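Local coordinates for protein C2 toxin component I (Clostridium botulinum, PDB 2J3X) that serves as the enzymatic component of the binary C2 toxin, an ADP-ribosyltransferase that modifies actin inside target cells, at residues E15-E26 with Y174-L185; I53-F62 with Y141-L149. The protein carries 2 engineered substitutions. All coordinates share one frame; numbering follows the deposited sequence.

Overall arrangement
Both interactions lie in the N-terminal of two ADP-ribosyltransferase units and meet on its mixed sheet, their centres about 22 Å apart. Along the chain, both segments of interaction 2 (53-62 with 141-149) fall between those of interaction 1 (15-26 with 174-185). Interaction 1 lays helix 15-30 on strands 175-178 and 183-187 at one end of the sheet, far from the centre of the chain. Interaction 2 sets residues 53-62, from helix 47-59 onward, against the turn between strands 141-143 and 147-150, near that centre and beside strand 397-411 of the second unit. Neighbouring strands 147-150 and 183-187 join the two, probably through a hydrogen bond from Leu185 N to Leu149 O. Interaction 1 covers the unit's outer end, interaction 2 the side facing the second.

Interaction 1 of 2, residues E15-E26 with Y174-L185; sequences ESEAKEWGKEEE and YGVLNDKETVSL. Engineered in segment 15-26: Glu20 (natural residue Lys). With SO4 (sulfate ion), chain T; SO4 (sulfate ion), chain N.
The indole of Trp21 meets Leu185 CD2 at its edge, 3.8 Å from Trp21 CH2, while Val176 CG2 approaches obliquely. Over one face, 3.3 Å above the ring centre, sits CG of Glu25, one helical turn on; Phe10 adds a further ring contact. Also at the edge, near the plane, sulfate O3 accepts from Trp21 NE1 at 2.9 Å (161°). Tyr174 receives Glu25 OE1 at its ring edge, and its OH donates to that oxygen over 2.9 Å, from above the carboxylate plane (37° out of it). The bend of Glu25 at chi2 (-61°) brings the acid back to tyrosine and sulfate. Beside this cluster, helix 15-30 rides on the hairpin of strands 175-178 and 183-187: Val183 CG2 lies 3.9 Å from Ala18 CB, and the bare CA of Gly22 admits Val183 CG1. Further across, Lys23 NZ bridges Asn178 OD1 (3.1 Å) and the syn lone pair of Glu26 OE1 (2.8 Å). Glu15 OE1 has Asn152 as partner, and Glu181 O accepts from Asn154. Glu26 OE2 stands only 2.5 Å from Asn178 OD1, which suggests a protonated acid, consistent with crystals at pH 3.0.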
loop_
_atom_site.group_PDB
_atom_site.type_symbol
_atom_site.label_atom_id
_atom_site.label_comp_id
_atom_site.label_asym_id
_atom_site.label_seq_id
_atom_site.Cartn_x
_atom_site.Cartn_y
_atom_site.Cartn_z
ATOM N N GLU A 15 27.835 18.376 -7.160
ATOM C CA GLU A 15 26.585 18.812 -6.523
ATOM C C GLU A 15 26.092 20.172 -7.028
ATOM O O GLU A 15 24.889 20.406 -7.135
ATOM C CB GLU A 15 26.730 18.800 -4.968
ATOM C CG GLU A 15 25.779 19.672 -4.149
ATOM C CD GLU A 15 24.278 19.301 -4.200
ATOM O OE1 GLU A 15 23.859 18.300 -4.821
ATOM O OE2 GLU A 15 23.471 20.089 -3.637
ATOM N N SER A 16 27.008 21.080 -7.338
ATOM C CA SER A 16 26.616 22.391 -7.835
ATOM C C SER A 16 25.833 22.308 -9.147
ATOM O O SER A 16 24.952 23.147 -9.420
ATOM C CB SER A 16 27.858 23.271 -8.060
ATOM O OG SER A 16 28.701 22.737 -9.083
ATOM N N GLU A 17 26.161 21.321 -9.962
ATOM C CA GLU A 17 25.428 21.150 -11.187
ATOM C C GLU A 17 24.021 20.597 -10.957
ATOM O O GLU A 17 23.073 21.050 -11.607
ATOM C CB GLU A 17 26.182 20.255 -12.130
ATOM C CG GLU A 17 27.514 20.928 -12.656
ATOM C CD GLU A 17 28.395 19.947 -13.417
ATOM O OE1 GLU A 17 27.897 18.940 -13.973
ATOM O OE2 GLU A 17 29.646 20.167 -13.481
ATOM N N ALA A 18 23.881 19.641 -10.056
ATOM C CA ALA A 18 22.512 19.182 -9.679
ATOM C C ALA A 18 21.749 20.338 -9.077
ATOM O O ALA A 18 20.568 20.530 -9.372
ATOM C CB ALA A 18 22.618 18.077 -8.607
ATOM N N LYS A 19 22.425 21.135 -8.224
ATOM C CA LYS A 19 21.713 22.204 -7.530
ATOM C C LYS A 19 21.194 23.241 -8.544
ATOM O O LYS A 19 20.037 23.662 -8.455
ATOM C CB LYS A 19 22.615 22.891 -6.509
ATOM C CG LYS A 19 21.818 23.855 -5.646
ATOM C CD LYS A 19 22.718 24.557 -4.676
ATOM C CE LYS A 19 22.242 24.291 -3.293
ATOM N NZ LYS A 19 22.586 22.856 -3.045
ATOM N N GLU A 20 22.028 23.621 -9.514
ATOM C CA GLU A 20 21.585 24.687 -10.420
ATOM C C GLU A 20 20.500 24.183 -11.378
ATOM O O GLU A 20 19.582 24.941 -11.756
ATOM C CB GLU A 20 22.769 25.321 -11.157
ATOM C CG GLU A 20 23.423 24.425 -12.156
ATOM C CD GLU A 20 24.854 24.874 -12.487
ATOM O OE1 GLU A 20 25.204 26.005 -12.197
ATOM O OE2 GLU A 20 25.593 24.071 -13.072
ATOM N N TRP A 21 20.566 22.899 -11.718
ATOM C CA TRP A 21 19.488 22.250 -12.505
ATOM C C TRP A 21 18.210 22.297 -11.690
ATOM O O TRP A 21 17.146 22.678 -12.200
ATOM C CB TRP A 21 19.862 20.783 -12.775
ATOM C CG TRP A 21 18.863 20.026 -13.627
ATOM C CD1 TRP A 21 18.822 19.935 -14.991
ATOM C CD2 TRP A 21 17.737 19.280 -13.133
ATOM N NE1 TRP A 21 17.735 19.130 -15.379
ATOM C CE2 TRP A 21 17.073 18.730 -14.241
ATOM C CE3 TRP A 21 17.286 18.951 -11.847
ATOM C CZ2 TRP A 21 15.911 17.917 -14.102
ATOM C CZ3 TRP A 21 16.144 18.147 -11.707
ATOM C CH2 TRP A 21 15.479 17.632 -12.837
ATOM N N GLY A 22 18.299 21.889 -10.429
ATOM C CA GLY A 22 17.135 21.926 -9.500
ATOM C C GLY A 22 16.511 23.298 -9.428
ATOM O O GLY A 22 15.321 23.436 -9.544
ATOM N N LYS A 23 17.310 24.332 -9.226
ATOM C CA LYS A 23 16.743 25.689 -9.181
ATOM C C LYS A 23 16.032 26.078 -10.470
ATOM O O LYS A 23 14.966 26.705 -10.417
ATOM C CB LYS A 23 17.848 26.723 -8.852
ATOM C CG LYS A 23 18.514 26.571 -7.470
ATOM C CD LYS A 23 17.586 26.096 -6.279
ATOM C CE LYS A 23 16.672 27.234 -5.741
ATOM N NZ LYS A 23 15.763 26.773 -4.658
ATOM N N GLU A 24 16.624 25.740 -11.614
ATOM C CA GLU A 24 16.096 26.082 -12.958
ATOM C C GLU A 24 14.770 25.327 -13.140
ATOM O O GLU A 24 13.772 25.862 -13.622
ATOM C CB GLU A 24 17.104 25.651 -14.017
ATOM C CG GLU A 24 16.736 25.901 -15.460
ATOM C CD GLU A 24 16.490 27.371 -15.805
ATOM O OE1 GLU A 24 16.928 28.268 -15.059
ATOM O OE2 GLU A 24 15.863 27.616 -16.868
ATOM N N GLU A 25 14.745 24.084 -12.674
ATOM C CA GLU A 25 13.557 23.271 -12.902
ATOM C C GLU A 25 12.439 23.722 -11.973
ATOM O O GLU A 25 11.272 23.708 -12.376
ATOM C CB GLU A 25 13.946 21.806 -12.640
ATOM C CG GLU A 25 14.808 21.134 -13.777
ATOM C CD GLU A 25 14.106 21.085 -15.118
ATOM O OE1 GLU A 25 12.867 20.862 -15.118
ATOM O OE2 GLU A 25 14.751 21.338 -16.178
ATOM N N GLU A 26 12.761 24.052 -10.731
ATOM C CA GLU A 26 11.791 24.652 -9.796
ATOM C C GLU A 26 11.189 25.964 -10.348
ATOM O O GLU A 26 9.980 26.205 -10.266
ATOM C CB GLU A 26 12.429 24.943 -8.459
ATOM C CG GLU A 26 12.857 23.679 -7.676
ATOM C CD GLU A 26 13.870 23.962 -6.543
ATOM O OE1 GLU A 26 14.224 25.138 -6.332
ATOM O OE2 GLU A 26 14.297 23.000 -5.846
ATOM N N TYR A 174 6.038 15.269 -12.262
ATOM C CA TYR A 174 7.096 15.522 -11.296
ATOM C C TYR A 174 7.190 16.947 -10.858
ATOM O O TYR A 174 6.806 17.866 -11.593
ATOM C CB TYR A 174 8.484 15.073 -11.793
ATOM C CG TYR A 174 9.117 16.068 -12.764
ATOM C CD1 TYR A 174 8.608 16.198 -14.051
ATOM C CD2 TYR A 174 10.246 16.834 -12.395
ATOM C CE1 TYR A 174 9.176 17.118 -14.980
ATOM C CE2 TYR A 174 10.846 17.753 -13.303
ATOM C CZ TYR A 174 10.291 17.881 -14.581
ATOM O OH TYR A 174 10.865 18.736 -15.495
ATOM N N GLY A 175 7.745 17.109 -9.663
ATOM C CA GLY A 175 8.140 18.362 -9.112
ATOM C C GLY A 175 9.588 18.232 -8.744
ATOM O O GLY A 175 10.168 17.131 -8.839
ATOM N N VAL A 176 10.178 19.354 -8.369
ATOM C CA VAL A 176 11.574 19.378 -7.925
ATOM C C VAL A 176 11.667 20.053 -6.592
ATOM O O VAL A 176 11.088 21.137 -6.372
ATOM C CB VAL A 176 12.518 20.065 -8.970
ATOM C CG1 VAL A 176 13.961 20.135 -8.389
ATOM C CG2 VAL A 176 12.487 19.251 -10.288
ATOM N N LEU A 177 12.408 19.405 -5.688
ATOM C CA LEU A 177 12.642 19.956 -4.385
ATOM C C LEU A 177 14.133 20.048 -4.122
ATOM O O LEU A 177 14.885 19.212 -4.595
ATOM C CB LEU A 177 12.054 19.006 -3.353
ATOM C CG LEU A 177 10.537 18.777 -3.346
ATOM C CD1 LEU A 177 10.246 17.856 -2.161
ATOM C CD2 LEU A 177 9.730 20.108 -3.281
ATOM N N ASN A 178 14.589 21.016 -3.321
ATOM C CA ASN A 178 16.003 20.900 -2.875
ATOM C C ASN A 178 16.234 21.461 -1.495
ATOM O O ASN A 178 15.467 22.288 -1.050
ATOM C CB ASN A 178 16.929 21.640 -3.813
ATOM C CG ASN A 178 16.823 23.126 -3.620
ATOM O OD1 ASN A 178 15.807 23.725 -3.950
ATOM N ND2 ASN A 178 17.846 23.721 -2.997
ATOM N N ASP A 179 17.284 21.015 -0.823
ATOM C CA ASP A 179 17.751 21.739 0.348
ATOM C C ASP A 179 19.161 22.247 0.075
ATOM O O ASP A 179 19.524 22.504 -1.097
ATOM C CB ASP A 179 17.655 20.890 1.612
ATOM C CG ASP A 179 18.434 19.604 1.518
ATOM O OD1 ASP A 179 19.330 19.522 0.667
ATOM O OD2 ASP A 179 18.143 18.664 2.309
ATOM N N LYS A 180 19.984 22.378 1.106
ATOM C CA LYS A 180 21.323 22.872 0.826
ATOM C C LYS A 180 22.115 21.862 0.005
ATOM O O LYS A 180 22.754 22.261 -0.955
ATOM C CB LYS A 180 22.102 23.343 2.083
ATOM C CG LYS A 180 23.423 24.113 1.749
ATOM C CD LYS A 180 24.442 24.194 2.937
ATOM C CE LYS A 180 24.215 25.448 3.811
ATOM N NZ LYS A 180 22.893 25.468 4.566
ATOM N N GLU A 181 22.094 20.579 0.367
ATOM C CA GLU A 181 23.017 19.653 -0.292
ATOM C C GLU A 181 22.353 18.587 -1.175
ATOM O O GLU A 181 23.050 17.851 -1.896
ATOM C CB GLU A 181 23.944 18.988 0.718
ATOM C CG GLU A 181 24.952 19.951 1.403
ATOM C CD GLU A 181 26.012 20.548 0.465
ATOM O OE1 GLU A 181 25.911 20.426 -0.785
ATOM O OE2 GLU A 181 26.975 21.156 0.997
ATOM N N THR A 182 21.030 18.502 -1.103
ATOM C CA THR A 182 20.306 17.502 -1.891
ATOM C C THR A 182 19.354 18.118 -2.903
ATOM O O THR A 182 18.765 19.183 -2.685
ATOM C CB THR A 182 19.469 16.465 -1.069
ATOM O OG1 THR A 182 18.334 17.103 -0.505
ATOM C CG2 THR A 182 20.301 15.746 0.014
ATOM N N VAL A 183 19.155 17.373 -3.985
ATOM C CA VAL A 183 18.176 17.738 -4.986
ATOM C C VAL A 183 17.329 16.497 -5.252
ATOM O O VAL A 183 17.884 15.410 -5.407
ATOM C CB VAL A 183 18.897 18.187 -6.291
ATOM C CG1 VAL A 183 17.878 18.758 -7.294
ATOM C CG2 VAL A 183 19.971 19.212 -5.956
ATOM N N SER A 184 16.008 16.653 -5.335
ATOM C CA SER A 184 15.122 15.493 -5.509
ATOM C C SER A 184 13.956 15.802 -6.434
ATOM O O SER A 184 13.483 16.953 -6.529
ATOM C CB SER A 184 14.533 15.016 -4.153
ATOM O OG SER A 184 15.556 14.704 -3.236
ATOM N N LEU A 185 13.494 14.790 -7.121
ATOM C CA LEU A 185 12.172 14.923 -7.774
ATOM C C LEU A 185 11.118 14.516 -6.745
ATOM O O LEU A 185 11.389 13.725 -5.849
ATOM C CB LEU A 185 12.008 14.017 -8.983
ATOM C CG LEU A 185 13.123 14.017 -10.058
ATOM C CD1 LEU A 185 12.755 13.228 -11.260
ATOM C CD2 LEU A 185 13.462 15.490 -10.439
HETATM S S SO4 T . 15.076 18.771 -18.413
HETATM O O1 SO4 T . 15.019 20.206 -18.699
HETATM O O2 SO4 T . 14.834 18.065 -19.671
HETATM O O3 SO4 T . 16.413 18.426 -17.903
HETATM O O4 SO4 T . 14.029 18.387 -17.459
HETATM S S SO4 N . 30.763 20.705 -6.145
HETATM O O1 SO4 N . 32.003 21.461 -6.260
HETATM O O2 SO4 N . 29.939 21.310 -7.177
HETATM O O3 SO4 N . 31.088 19.283 -6.380
HETATM O O4 SO4 N . 30.215 20.906 -4.820
HETATM O O HOH W 1 17.691 26.908 -2.677
#

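Interaction 2 of 2, residues I53-F62 with Y141-L149; sequences IDNFSTDILF and YTKFSFISL. With GOL (glycerol), chain H.
Phe144 packs its side chain against Thr58, Leu61 and Phe62. Its CB lies against Thr58 CG2 at 3.7 Å and Leu61 CD1 at 3.8 Å; CG anti to the carbonyl carbon (chi1 -57°) turns the ring to Phe62. At CD1 and CE1 the ring meets the rim of Phe62, Phe144 CE1 lying 3.7 Å from Phe62 CZ. The pair is T-shaped, planes at 89° and centroids 5.2 Å apart, with Phe62 as the edge; Thr142 O lies over the opposite face of Phe144. On the other flank CD2 touches O3 of a glycerol, which also accepts from Phe144 N. Phe144 sits in the turn between strands 141-143 and 147-150 of the N-terminal ADP-ribosyltransferase unit and touches Arg402; Thr58 and Phe62 touch Ile406, both on strand 397-411 of the second unit. Ser145 CB nestles 3.3 Å from both Ser57 OG and Asp54 O, the latter taking bonds from Thr58 N and Ser57 OG on one face. The glycerol spans the segments, O1 bonded to Thr58 OG1 and O2 to Ser145 N and OG. Asp54 OD1 reaches the edge of Phe146, 3.5 Å from CD2, while a water donates to Asp54 OD2 and Phe146 O.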
loop_
_atom_site.group_PDB
_atom_site.type_symbol
_atom_site.label_atom_id
_atom_site.label_comp_id
_atom_site.label_asym_id
_atom_site.label_seq_id
_atom_site.Cartn_x
_atom_site.Cartn_y
_atom_site.Cartn_z
ATOM N N ILE A 53 3.168 16.057 6.001
ATOM C CA ILE A 53 2.285 16.000 4.838
ATOM C C ILE A 53 2.340 14.622 4.158
ATOM O O ILE A 53 1.291 14.093 3.719
ATOM C CB ILE A 53 2.667 17.145 3.837
ATOM C CG1 ILE A 53 2.072 18.473 4.325
ATOM C CG2 ILE A 53 2.175 16.879 2.419
ATOM C CD1 ILE A 53 0.435 18.492 4.434
ATOM N N ASP A 54 3.531 14.014 4.091
ATOM C CA ASP A 54 3.633 12.667 3.508
ATOM C C ASP A 54 2.812 11.683 4.329
ATOM O O ASP A 54 2.078 10.871 3.782
ATOM C CB ASP A 54 5.113 12.170 3.421
ATOM C CG ASP A 54 5.852 12.705 2.157
ATOM O OD1 ASP A 54 5.202 13.106 1.184
ATOM O OD2 ASP A 54 7.099 12.671 2.118
ATOM N N ASN A 55 2.955 11.748 5.652
ATOM C CA ASN A 55 2.168 10.850 6.519
ATOM C C ASN A 55 0.682 11.110 6.384
ATOM O O ASN A 55 -0.125 10.185 6.322
ATOM C CB ASN A 55 2.603 11.081 7.965
ATOM C CG ASN A 55 3.933 10.435 8.288
ATOM O OD1 ASN A 55 4.430 9.569 7.569
ATOM N ND2 ASN A 55 4.490 10.818 9.424
ATOM N N PHE A 56 0.303 12.377 6.324
ATOM C CA PHE A 56 -1.098 12.755 6.147
ATOM C C PHE A 56 -1.628 12.207 4.799
ATOM O O PHE A 56 -2.767 11.746 4.710
ATOM C CB PHE A 56 -1.253 14.282 6.259
ATOM C CG PHE A 56 -2.694 14.740 6.323
ATOM C CD1 PHE A 56 -3.409 14.692 7.518
ATOM C CD2 PHE A 56 -3.351 15.120 5.161
ATOM C CE1 PHE A 56 -4.765 15.091 7.569
ATOM C CE2 PHE A 56 -4.698 15.495 5.200
ATOM C CZ PHE A 56 -5.405 15.500 6.386
ATOM N N SER A 57 -0.827 12.319 3.743
ATOM C CA SER A 57 -1.249 11.842 2.423
ATOM C C SER A 57 -1.489 10.334 2.417
ATOM O O SER A 57 -2.321 9.815 1.643
ATOM C CB SER A 57 -0.250 12.270 1.309
ATOM O OG SER A 57 0.947 11.452 1.321
ATOM N N THR A 58 -0.775 9.605 3.294
ATOM C CA THR A 58 -1.021 8.150 3.464
ATOM C C THR A 58 -2.307 7.940 4.277
ATOM O O THR A 58 -3.141 7.113 3.911
ATOM C CB THR A 58 0.162 7.559 4.200
ATOM O OG1 THR A 58 1.319 7.656 3.337
ATOM C CG2 THR A 58 -0.075 6.082 4.546
ATOM N N ASP A 59 -2.412 8.646 5.411
ATOM C CA ASP A 59 -3.578 8.521 6.300
ATOM C C ASP A 59 -4.925 8.620 5.576
ATOM O O ASP A 59 -5.842 7.820 5.822
ATOM C CB ASP A 59 -3.559 9.649 7.355
ATOM C CG ASP A 59 -2.355 9.583 8.267
ATOM O OD1 ASP A 59 -1.680 8.548 8.355
ATOM O OD2 ASP A 59 -2.069 10.648 8.863
ATOM N N ILE A 60 -5.041 9.605 4.688
ATOM C CA ILE A 60 -6.307 9.824 3.968
ATOM C C ILE A 60 -6.719 8.747 3.005
ATOM O O ILE A 60 -7.916 8.619 2.746
ATOM C CB ILE A 60 -6.365 11.220 3.309
ATOM C CG1 ILE A 60 -5.270 11.311 2.227
ATOM C CG2 ILE A 60 -6.169 12.341 4.418
ATOM C CD1 ILE A 60 -5.087 12.708 1.647
ATOM N N LEU A 61 -5.756 7.924 2.509
ATOM C CA LEU A 61 -6.127 6.788 1.633
ATOM C C LEU A 61 -6.906 5.719 2.436
ATOM O O LEU A 61 -7.570 4.836 1.875
ATOM C CB LEU A 61 -4.854 6.127 1.074
ATOM C CG LEU A 61 -3.884 7.077 0.344
ATOM C CD1 LEU A 61 -2.661 6.144 -0.097
ATOM C CD2 LEU A 61 -4.574 7.642 -0.836
ATOM N N PHE A 62 -6.729 5.758 3.782
ATOM C CA PHE A 62 -7.264 4.737 4.705
ATOM C C PHE A 62 -8.178 5.394 5.755
ATOM O O PHE A 62 -8.200 4.991 6.918
ATOM C CB PHE A 62 -6.111 3.960 5.371
ATOM C CG PHE A 62 -5.204 3.298 4.341
ATOM C CD1 PHE A 62 -5.666 2.224 3.549
ATOM C CD2 PHE A 62 -3.946 3.878 4.070
ATOM C CE1 PHE A 62 -4.781 1.669 2.514
ATOM C CE2 PHE A 62 -3.119 3.352 3.046
ATOM C CZ PHE A 62 -3.539 2.267 2.307
ATOM N N TYR A 141 6.288 -3.252 -3.349
ATOM C CA TYR A 141 6.153 -2.449 -2.114
ATOM C C TYR A 141 5.651 -1.061 -2.435
ATOM O O TYR A 141 6.353 -0.263 -3.058
ATOM C CB TYR A 141 7.521 -2.317 -1.455
ATOM C CG TYR A 141 8.091 -3.656 -1.048
ATOM C CD1 TYR A 141 7.683 -4.293 0.131
ATOM C CD2 TYR A 141 9.080 -4.284 -1.859
ATOM C CE1 TYR A 141 8.239 -5.538 0.497
ATOM C CE2 TYR A 141 9.630 -5.503 -1.507
ATOM C CZ TYR A 141 9.219 -6.125 -0.314
ATOM O OH TYR A 141 9.775 -7.343 0.042
ATOM N N THR A 142 4.432 -0.736 -2.002
ATOM C CA THR A 142 3.849 0.536 -2.376
ATOM C C THR A 142 4.269 1.679 -1.456
ATOM O O THR A 142 4.238 1.564 -0.201
ATOM C CB THR A 142 2.291 0.387 -2.328
ATOM O OG1 THR A 142 1.943 -0.770 -3.094
ATOM C CG2 THR A 142 1.566 1.662 -2.848
ATOM N N LYS A 143 4.620 2.823 -2.067
ATOM C CA LYS A 143 4.830 4.053 -1.348
ATOM C C LYS A 143 3.504 4.822 -1.369
ATOM O O LYS A 143 3.107 5.377 -2.374
ATOM C CB LYS A 143 5.945 4.874 -2.032
ATOM C CG LYS A 143 6.334 6.124 -1.182
ATOM C CD LYS A 143 7.340 5.769 -0.074
ATOM C CE LYS A 143 7.748 7.023 0.700
ATOM N NZ LYS A 143 8.675 6.518 1.766
ATOM N N PHE A 144 2.780 4.782 -0.249
ATOM C CA PHE A 144 1.462 5.421 -0.221
ATOM C C PHE A 144 1.510 6.930 -0.372
ATOM O O PHE A 144 0.613 7.508 -1.011
ATOM C CB PHE A 144 0.732 5.030 1.081
ATOM C CG PHE A 144 0.597 3.561 1.249
ATOM C CD1 PHE A 144 -0.205 2.781 0.376
ATOM C CD2 PHE A 144 1.274 2.925 2.302
ATOM C CE1 PHE A 144 -0.334 1.369 0.590
ATOM C CE2 PHE A 144 1.161 1.537 2.514
ATOM C CZ PHE A 144 0.370 0.759 1.647
ATOM N N SER A 145 2.564 7.561 0.134
ATOM C CA SER A 145 2.698 9.014 0.083
ATOM C C SER A 145 3.339 9.365 -1.260
ATOM O O SER A 145 3.578 8.485 -2.073
ATOM C CB SER A 145 3.596 9.540 1.211
ATOM O OG SER A 145 4.925 8.988 1.074
ATOM N N PHE A 146 3.565 10.658 -1.480
ATOM C CA PHE A 146 4.426 11.085 -2.591
ATOM C C PHE A 146 5.759 10.374 -2.411
ATOM O O PHE A 146 6.185 10.123 -1.263
ATOM C CB PHE A 146 4.660 12.578 -2.484
ATOM C CG PHE A 146 3.384 13.353 -2.503
ATOM C CD1 PHE A 146 2.629 13.457 -3.697
ATOM C CD2 PHE A 146 2.900 13.904 -1.316
ATOM C CE1 PHE A 146 1.404 14.189 -3.728
ATOM C CE2 PHE A 146 1.684 14.640 -1.326
ATOM C CZ PHE A 146 0.947 14.788 -2.512
ATOM N N ILE A 147 6.417 10.089 -3.521
ATOM C CA ILE A 147 7.711 9.426 -3.503
ATOM C C ILE A 147 8.764 10.452 -3.934
ATOM O O ILE A 147 8.474 11.355 -4.753
ATOM C CB ILE A 147 7.648 8.141 -4.376
ATOM C CG1 ILE A 147 8.830 7.212 -4.147
ATOM C CG2 ILE A 147 7.460 8.493 -5.853
ATOM C CD1 ILE A 147 8.722 5.897 -4.972
ATOM N N SER A 148 9.941 10.402 -3.306
ATOM C CA SER A 148 11.013 11.357 -3.613
ATOM C C SER A 148 12.102 10.602 -4.337
ATOM O O SER A 148 12.377 9.461 -3.991
ATOM C CB SER A 148 11.588 11.928 -2.331
ATOM O OG SER A 148 10.618 12.722 -1.635
ATOM N N LEU A 149 12.712 11.209 -5.352
ATOM C CA LEU A 149 13.816 10.566 -6.067
ATOM C C LEU A 149 15.060 11.428 -5.873
ATOM O O LEU A 149 15.148 12.511 -6.497
ATOM C CB LEU A 149 13.495 10.461 -7.553
ATOM C CG LEU A 149 14.568 9.697 -8.349
ATOM C CD1 LEU A 149 14.427 8.145 -8.347
ATOM C CD2 LEU A 149 14.590 10.187 -9.839
HETATM C C1 GOL H . 4.256 6.323 4.922
HETATM O O1 GOL H . 3.831 7.668 4.873
HETATM C C2 GOL H . 3.900 5.721 3.587
HETATM O O2 GOL H . 4.392 6.445 2.491
HETATM C C3 GOL H . 4.589 4.413 3.418
HETATM O O3 GOL H . 4.285 4.280 2.069
HETATM O O HOH W 2 8.419 11.360 -0.289
#